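NimC/NimA family protein (Clostridium acetobutylicum, PDB 2IG6) binds flavin mononucleotide and, as a flavoprotein related to pyridoxamine 5'-phosphate oxidases, is probably an oxidoreductase. Local coordinates at residues A[100-105]-A[119-124]; A[107-110]-A[115-118]; A[137-140]-A[144-147]. One frame throughout, in Å; residues are numbered along the deposited sequence.

Contact 1 of 3, residues A[100-105]-A[119-124]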
loop_
_atom_site.group_PDB
_atom_site.type_symbol
_atom_site.label_atom_id
_atom_site.label_comp_id
_atom_site.label_asym_id
_atom_site.label_seq_id
_atom_site.Cartn_x
_atom_site.Cartn_y
_atom_site.Cartn_z
ATOM N N ASP A 100 12.038 5.837 21.406
ATOM C CA ASP A 100 13.062 6.891 21.479
ATOM C C ASP A 100 14.399 6.451 22.072
ATOM O O ASP A 100 15.256 7.289 22.285
ATOM C CB ASP A 100 12.541 8.059 22.325
ATOM C CG ASP A 100 11.757 9.081 21.527
ATOM O OD1 ASP A 100 11.947 9.186 20.294
ATOM O OD2 ASP A 100 10.971 9.826 22.167
ATOM N N ARG A 101 14.554 5.173 22.409
ATOM C CA ARG A 101 15.792 4.674 23.000
ATOM C C ARG A 101 16.946 4.687 22.016
ATOM O O ARG A 101 16.865 4.116 20.933
ATOM C CB ARG A 101 15.614 3.251 23.499
ATOM C CG ARG A 101 14.682 3.118 24.667
ATOM C CD ARG A 101 14.631 1.674 25.108
ATOM N NE ARG A 101 13.999 0.834 24.106
ATOM C CZ ARG A 101 13.912 -0.488 24.171
ATOM N NH1 ARG A 101 14.443 -1.142 25.201
ATOM N NH2 ARG A 101 13.300 -1.154 23.216
ATOM N N ARG A 102 18.049 5.294 22.434
ATOM C CA ARG A 102 19.233 5.399 21.600
ATOM C C ARG A 102 19.749 4.029 21.170
ATOM O O ARG A 102 20.184 3.862 20.020
ATOM C CB ARG A 102 20.320 6.168 22.346
ATOM C CG ARG A 102 21.467 6.629 21.495
ATOM C CD ARG A 102 22.412 7.504 22.335
ATOM N NE ARG A 102 23.476 8.110 21.543
ATOM C CZ ARG A 102 24.568 7.464 21.137
ATOM N NH1 ARG A 102 24.758 6.180 21.437
ATOM N NH2 ARG A 102 25.485 8.106 20.429
ATOM N N GLU A 103 19.680 3.054 22.081
ATOM C CA GLU A 103 20.182 1.694 21.829
ATOM C C GLU A 103 19.459 1.015 20.654
ATOM O O GLU A 103 20.043 0.208 19.931
ATOM C CB GLU A 103 20.068 0.807 23.094
ATOM C CG GLU A 103 18.647 0.217 23.302
ATOM C CD GLU A 103 18.348 -0.156 24.748
ATOM O OE1 GLU A 103 18.397 0.766 25.591
ATOM O OE2 GLU A 103 18.054 -1.354 25.042
ATOM N N VAL A 104 18.187 1.338 20.460
ATOM C CA VAL A 104 17.434 0.731 19.364
ATOM C C VAL A 104 17.880 1.311 18.026
ATOM O O VAL A 104 17.994 0.579 17.041
ATOM C CB VAL A 104 15.902 0.870 19.522
ATOM C CG1 VAL A 104 15.211 0.014 18.508
ATOM C CG2 VAL A 104 15.470 0.445 20.903
ATOM N N LYS A 105 18.148 2.618 18.004
ATOM C CA LYS A 105 18.683 3.263 16.816
ATOM C C LYS A 105 20.032 2.682 16.430
ATOM O O LYS A 105 20.277 2.433 15.243
ATOM C CB LYS A 105 18.793 4.775 17.018
ATOM C CG LYS A 105 17.447 5.447 17.142
ATOM C CD LYS A 105 17.584 6.866 17.669
ATOM C CE LYS A 105 16.215 7.416 18.038
ATOM N NZ LYS A 105 16.316 8.700 18.741
ATOM N N TYR A 119 21.193 7.835 7.613
ATOM C CA TYR A 119 20.924 8.101 9.014
ATOM C C TYR A 119 22.138 7.832 9.874
ATOM O O TYR A 119 22.997 7.053 9.497
ATOM C CB TYR A 119 19.764 7.235 9.495
ATOM C CG TYR A 119 18.473 7.567 8.772
ATOM C CD1 TYR A 119 17.910 8.829 8.886
ATOM C CD2 TYR A 119 17.850 6.634 7.948
ATOM C CE1 TYR A 119 16.751 9.161 8.219
ATOM C CE2 TYR A 119 16.686 6.951 7.280
ATOM C CZ TYR A 119 16.138 8.217 7.422
ATOM O OH TYR A 119 14.998 8.561 6.751
ATOM N N SER A 120 22.192 8.486 11.029
ATOM C CA SER A 120 23.176 8.193 12.051
ATOM C C SER A 120 22.513 8.385 13.413
ATOM O O SER A 120 21.525 9.095 13.523
ATOM C CB SER A 120 24.422 9.079 11.895
ATOM O OG SER A 120 24.101 10.453 11.960
ATOM N N VAL A 121 23.063 7.759 14.444
ATOM C CA VAL A 121 22.414 7.693 15.770
ATOM C C VAL A 121 22.025 9.063 16.322
ATOM O O VAL A 121 20.990 9.204 16.965
ATOM C CB VAL A 121 23.300 7.031 16.875
ATOM C CG1 VAL A 121 22.435 6.628 18.077
ATOM C CG2 VAL A 121 24.075 5.819 16.356
ATOM N N ASP A 122 22.874 10.060 16.106
ATOM C CA ASP A 122 22.662 11.366 16.730
ATOM C C ASP A 122 22.279 12.422 15.720
ATOM O O ASP A 122 22.518 13.616 15.942
ATOM C CB ASP A 122 23.922 11.809 17.475
ATOM C CG ASP A 122 24.205 10.962 18.691
ATOM O OD1 ASP A 122 23.257 10.639 19.441
ATOM O OD2 ASP A 122 25.385 10.621 18.905
ATOM N N ASP A 123 21.662 12.004 14.627
ATOM C CA ASP A 123 21.313 12.960 13.585
ATOM C C ASP A 123 20.057 13.771 13.889
ATOM O O ASP A 123 19.752 14.701 13.157
ATOM C CB ASP A 123 21.235 12.296 12.208
ATOM C CG ASP A 123 20.072 11.317 12.064
ATOM O OD1 ASP A 123 19.193 11.236 12.961
ATOM O OD2 ASP A 123 20.066 10.624 11.030
ATOM N N GLY A 124 19.341 13.431 14.959
ATOM C CA GLY A 124 18.149 14.177 15.355
ATOM C C GLY A 124 16.907 13.939 14.492
ATOM O O GLY A 124 15.840 14.490 14.764
#
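R102, in the first turn of helix 102-111, reaches across to D122 and grips its carboxylate side-on, using NE and one terminal nitrogen for one oxygen each. The shorter arm runs from R102 NH2 to D122 OD2 at 2.9 Å; the oxygen lies in the guanidinium plane and is met on its syn side. The second, from R102 NE to D122 OD1, is longer at 3.3 Å and more bent, with OD1 tilted from that plane. The two flat groups are turned 42° against each other, so this salt bridge is a twisted pair and not a coplanar one. R102 gets there by conformation: its CG stands anti to the backbone N (chi1 -166°) and the chain stays extended as far as NE, which carries the charge away from the helix and over V121. In the conformer described, one of two modelled for V121, CG1 sits under the centre of the guanidinium, 3.8 Å from its plane, and also meets the aliphatic stem, R102 CG to V121 CG1 being 3.6 Å. The methyl thus covers one face, while OD2 sits at the edge. K105, one helical turn on, adds a looser apolar touch, its CB standing 4.2 Å from V121 CG1. Residues S120 to D123 form a type I beta turn, closed by D123 N to S120 O; D123 OD2 also accepts S120 N from above the carboxylate plane, at 3.0 Å. R102 has a second acidic partner in E106, which takes NH1. The contact lies at the surface, where the start of helix 102-111 meets the loop leading into strand 126-139; V104 turns instead to strands 52-54 and 57-63, K105 also touches F126, and D123 OD1 receives the backbone N-H groups of I125 and F126.

Contact 2 of 3, residues A[107-110]-A[115-118]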
loop_
_atom_site.group_PDB
_atom_site.type_symbol
_atom_site.label_atom_id
_atom_site.label_comp_id
_atom_site.label_asym_id
_atom_site.label_seq_id
_atom_site.Cartn_x
_atom_site.Cartn_y
_atom_site.Cartn_z
ATOM N N LEU A 107 21.116 -0.346 17.129
ATOM C CA LEU A 107 20.866 -1.694 16.650
ATOM C C LEU A 107 20.313 -1.685 15.228
ATOM O O LEU A 107 20.673 -2.540 14.418
ATOM C CB LEU A 107 19.899 -2.436 17.574
ATOM C CG LEU A 107 19.490 -3.812 17.028
ATOM C CD1 LEU A 107 20.659 -4.791 17.055
ATOM C CD2 LEU A 107 18.329 -4.350 17.804
ATOM N N ALA A 108 19.427 -0.742 14.930
ATOM C CA ALA A 108 18.851 -0.635 13.592
ATOM C C ALA A 108 19.939 -0.469 12.543
ATOM O O ALA A 108 19.882 -1.085 11.475
ATOM C CB ALA A 108 17.884 0.523 13.510
ATOM N N LEU A 109 20.917 0.386 12.850
ATOM C CA LEU A 109 21.980 0.707 11.903
ATOM C C LEU A 109 22.956 -0.460 11.722
ATOM O O LEU A 109 23.551 -0.600 10.661
ATOM C CB LEU A 109 22.700 2.002 12.315
ATOM C CG LEU A 109 21.772 3.225 12.342
ATOM C CD1 LEU A 109 22.430 4.412 12.995
ATOM C CD2 LEU A 109 21.279 3.603 10.931
ATOM N N GLU A 110 23.099 -1.296 12.746
ATOM C CA GLU A 110 23.837 -2.547 12.623
ATOM C C GLU A 110 23.039 -3.643 11.914
ATOM O O GLU A 110 23.607 -4.390 11.130
ATOM C CB GLU A 110 24.316 -3.026 13.995
ATOM C CG GLU A 110 25.255 -2.037 14.659
ATOM C CD GLU A 110 26.412 -1.578 13.743
ATOM O OE1 GLU A 110 27.202 -2.446 13.297
ATOM O OE2 GLU A 110 26.531 -0.352 13.481
ATOM N N LEU A 115 21.145 1.604 5.996
ATOM C CA LEU A 115 20.538 2.803 6.600
ATOM C C LEU A 115 21.561 3.882 6.909
ATOM O O LEU A 115 21.229 5.062 6.953
ATOM C CB LEU A 115 19.803 2.439 7.893
ATOM C CG LEU A 115 18.491 1.660 7.666
ATOM C CD1 LEU A 115 17.918 1.253 9.020
ATOM C CD2 LEU A 115 17.472 2.434 6.861
ATOM N N LYS A 116 22.803 3.476 7.143
ATOM C CA LYS A 116 23.857 4.436 7.446
ATOM C C LYS A 116 24.108 5.389 6.291
ATOM O O LYS A 116 24.691 6.448 6.504
ATOM C CB LYS A 116 25.144 3.725 7.833
ATOM C CG LYS A 116 25.031 2.965 9.158
ATOM C CD LYS A 116 26.393 2.548 9.677
ATOM C CE LYS A 116 26.290 1.494 10.779
ATOM N NZ LYS A 116 27.510 0.633 10.825
ATOM N N ASN A 117 23.666 5.029 5.080
ATOM C CA ASN A 117 23.776 5.933 3.933
ATOM C C ASN A 117 22.928 7.183 4.099
ATOM O O ASN A 117 23.225 8.201 3.475
ATOM C CB ASN A 117 23.435 5.236 2.621
ATOM C CG ASN A 117 24.442 4.149 2.250
ATOM O OD1 ASN A 117 25.628 4.312 2.436
ATOM N ND2 ASN A 117 23.955 3.039 1.742
HETATM N N MSE A 118 21.884 7.117 4.932
HETATM C CA MSE A 118 21.027 8.285 5.206
HETATM C C MSE A 118 20.970 8.749 6.666
HETATM O O MSE A 118 20.716 9.927 6.929
HETATM C CB MSE A 118 19.604 7.979 4.756
HETATM C CG MSE A 118 19.427 8.019 3.267
HETATM SE SE MSE A 118 17.608 7.551 2.832
HETATM C CE MSE A 118 16.775 8.411 4.161
#
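K116 and E110 form a salt bridge, K116 NZ donating to E110 OE2 at 3.0 Å. The oxygen is approached on its syn side, with the nitrogen 29° out of the carboxylate plane. Two unlike chains make the meeting possible: K116 is extended beyond CG, whereas E110, whose CB points away from the opposite segment, bends at chi2 (-50°) and brings its carboxylate back. On the way to its charge the lysine passes L109, with K116 CE lying 3.4 Å from L109 O and its CG and CE both near L109 CB. The methylene chain therefore packs along the helix backbone before the ion pair is reached. In this pyridoxamine 5'-phosphate oxidase-related fold, the last turns of helix 102-111 meet a 3-10 segment of the loop leading to strand 126-139, which runs roughly across the helix, beyond its C-terminal end. Deeper than the ion pair, L109, buried, and L115, partly exposed, supply the apolar contact, their side chains crossing at about a right angle. L109 CD2 comes to 3.6 Å from L115 CB, while the other end of L115 places CD1 3.9 Å from A108 O. F126 of strand 126-139 touches A108, L109 and L115, binding both segments to the sheet. L115 also approaches the flavin site, its side chain lying about 4 Å from that of V61, an FMN-binding residue, and about 6 Å from the bound FMN itself.

Contact 3 of 3, residues A[137-140]-A[144-147]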
loop_
_atom_site.group_PDB
_atom_site.type_symbol
_atom_site.label_atom_id
_atom_site.label_comp_id
_atom_site.label_asym_id
_atom_site.label_seq_id
_atom_site.Cartn_x
_atom_site.Cartn_y
_atom_site.Cartn_z
ATOM N N THR A 137 -2.323 -11.800 7.768
ATOM C CA THR A 137 -2.698 -12.911 6.922
ATOM C C THR A 137 -1.710 -12.957 5.789
ATOM O O THR A 137 -1.388 -11.905 5.218
ATOM C CB THR A 137 -4.114 -12.722 6.359
ATOM O OG1 THR A 137 -5.026 -12.542 7.444
ATOM C CG2 THR A 137 -4.545 -13.929 5.584
ATOM N N ILE A 138 -1.205 -14.151 5.489
ATOM C CA ILE A 138 -0.404 -14.384 4.293
ATOM C C ILE A 138 -1.237 -15.232 3.358
ATOM O O ILE A 138 -1.724 -16.318 3.735
ATOM C CB ILE A 138 0.919 -15.056 4.599
ATOM C CG1 ILE A 138 1.785 -14.107 5.422
ATOM C CG2 ILE A 138 1.621 -15.472 3.303
ATOM C CD1 ILE A 138 2.975 -14.810 6.113
ATOM N N CYS A 139 -1.390 -14.733 2.133
ATOM C CA CYS A 139 -2.286 -15.339 1.161
ATOM C C CYS A 139 -1.475 -15.906 0.026
ATOM O O CYS A 139 -0.478 -15.327 -0.401
ATOM C CB CYS A 139 -3.268 -14.314 0.594
ATOM S SG CYS A 139 -4.333 -13.542 1.842
ATOM N N SER A 140 -1.910 -17.054 -0.440
ATOM C CA SER A 140 -1.254 -17.745 -1.538
ATOM C C SER A 140 -2.310 -17.969 -2.592
ATOM O O SER A 140 -3.513 -18.040 -2.302
ATOM C CB SER A 140 -0.680 -19.093 -1.070
ATOM O OG SER A 140 0.116 -18.972 0.110
ATOM N N GLU A 144 -4.697 -22.525 1.909
ATOM C CA GLU A 144 -5.414 -21.745 2.921
ATOM C C GLU A 144 -4.573 -20.558 3.362
ATOM O O GLU A 144 -3.346 -20.611 3.354
ATOM C CB GLU A 144 -5.761 -22.602 4.144
ATOM N N ASN A 145 -5.250 -19.483 3.736
ATOM C CA ASN A 145 -4.585 -18.336 4.313
ATOM C C ASN A 145 -3.862 -18.756 5.569
ATOM O O ASN A 145 -4.328 -19.620 6.301
ATOM C CB ASN A 145 -5.594 -17.265 4.694
ATOM C CG ASN A 145 -6.212 -16.596 3.500
ATOM O OD1 ASN A 145 -5.806 -16.820 2.353
ATOM N ND2 ASN A 145 -7.207 -15.753 3.761
ATOM N N GLU A 146 -2.716 -18.142 5.801
ATOM C CA GLU A 146 -1.978 -18.285 7.033
ATOM C C GLU A 146 -2.250 -17.051 7.861
ATOM O O GLU A 146 -2.019 -15.950 7.390
ATOM C CB GLU A 146 -0.503 -18.358 6.692
ATOM C CG GLU A 146 0.407 -18.508 7.857
ATOM C CD GLU A 146 1.860 -18.481 7.452
ATOM O OE1 GLU A 146 2.155 -18.522 6.229
ATOM O OE2 GLU A 146 2.701 -18.417 8.374
ATOM N N THR A 147 -2.758 -17.208 9.076
ATOM C CA THR A 147 -3.031 -16.049 9.914
ATOM C C THR A 147 -2.126 -16.071 11.117
ATOM O O THR A 147 -1.726 -17.133 11.583
ATOM C CB THR A 147 -4.502 -15.945 10.343
ATOM O OG1 THR A 147 -4.893 -17.130 11.023
ATOM C CG2 THR A 147 -5.398 -15.757 9.123
HETATM O O HOH W 1 -0.920 -18.576 2.607
HETATM O O HOH W 2 -4.318 -18.177 0.821
#
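I138 and E146 form an antiparallel hydrogen-bonded pair, with I138 N to E146 O at 2.7 Å and E146 N to I138 O at 2.9 Å, each donor in the plane of the carbonyl it meets. They belong to the beta hairpin of strands 126-139 and 146-149, and T137 with T147 is the adjoining non-hydrogen-bonded pair. On the face of I138 and E146 the two side chains run side by side; E146 is fully extended, its CG anti to the backbone N (chi1 -180°), which sets OE1 3.8 Å from I138 CD1. The carboxylate goes on to a salt bridge with R22 of helix 13-30, and that helix also covers I138. T137 and T147 lie together on the opposite face, T137 OG1 meeting T147 CG2 at 3.6 Å, while T137 CG2 also packs diagonally against N145 CB. Toward the turn, N145 OD1 stands 3.6 Å from C139 SG, and a water links this oxygen to S140 N. Beyond the last backbone pair, another water donates to I138 O at 2.6 Å and, at a longer 3.3 Å, to E144 O, and accepts from S140 OG at 2.7 Å.

How the contacts relate
Contacts 1 and 2 share helix 102-111 and the loop that follows it, with centres 9 Å apart, and they touch through L109, whose CD1 lies 3.7 Å from V121 N. Contact 2 occupies the inner part of the loop and is partly buried, with two leucines beneath an ion pair; contact 1 closes its outer end at the surface, where an arginine-carboxylate clasp packs over V121. Contact 3, also at the surface, lies on the other side of the chain's centre, over 30 Å from both between centres. It is held mainly by backbone bonds and bridging water, whereas the polar bonds across the first two are side chain to side chain.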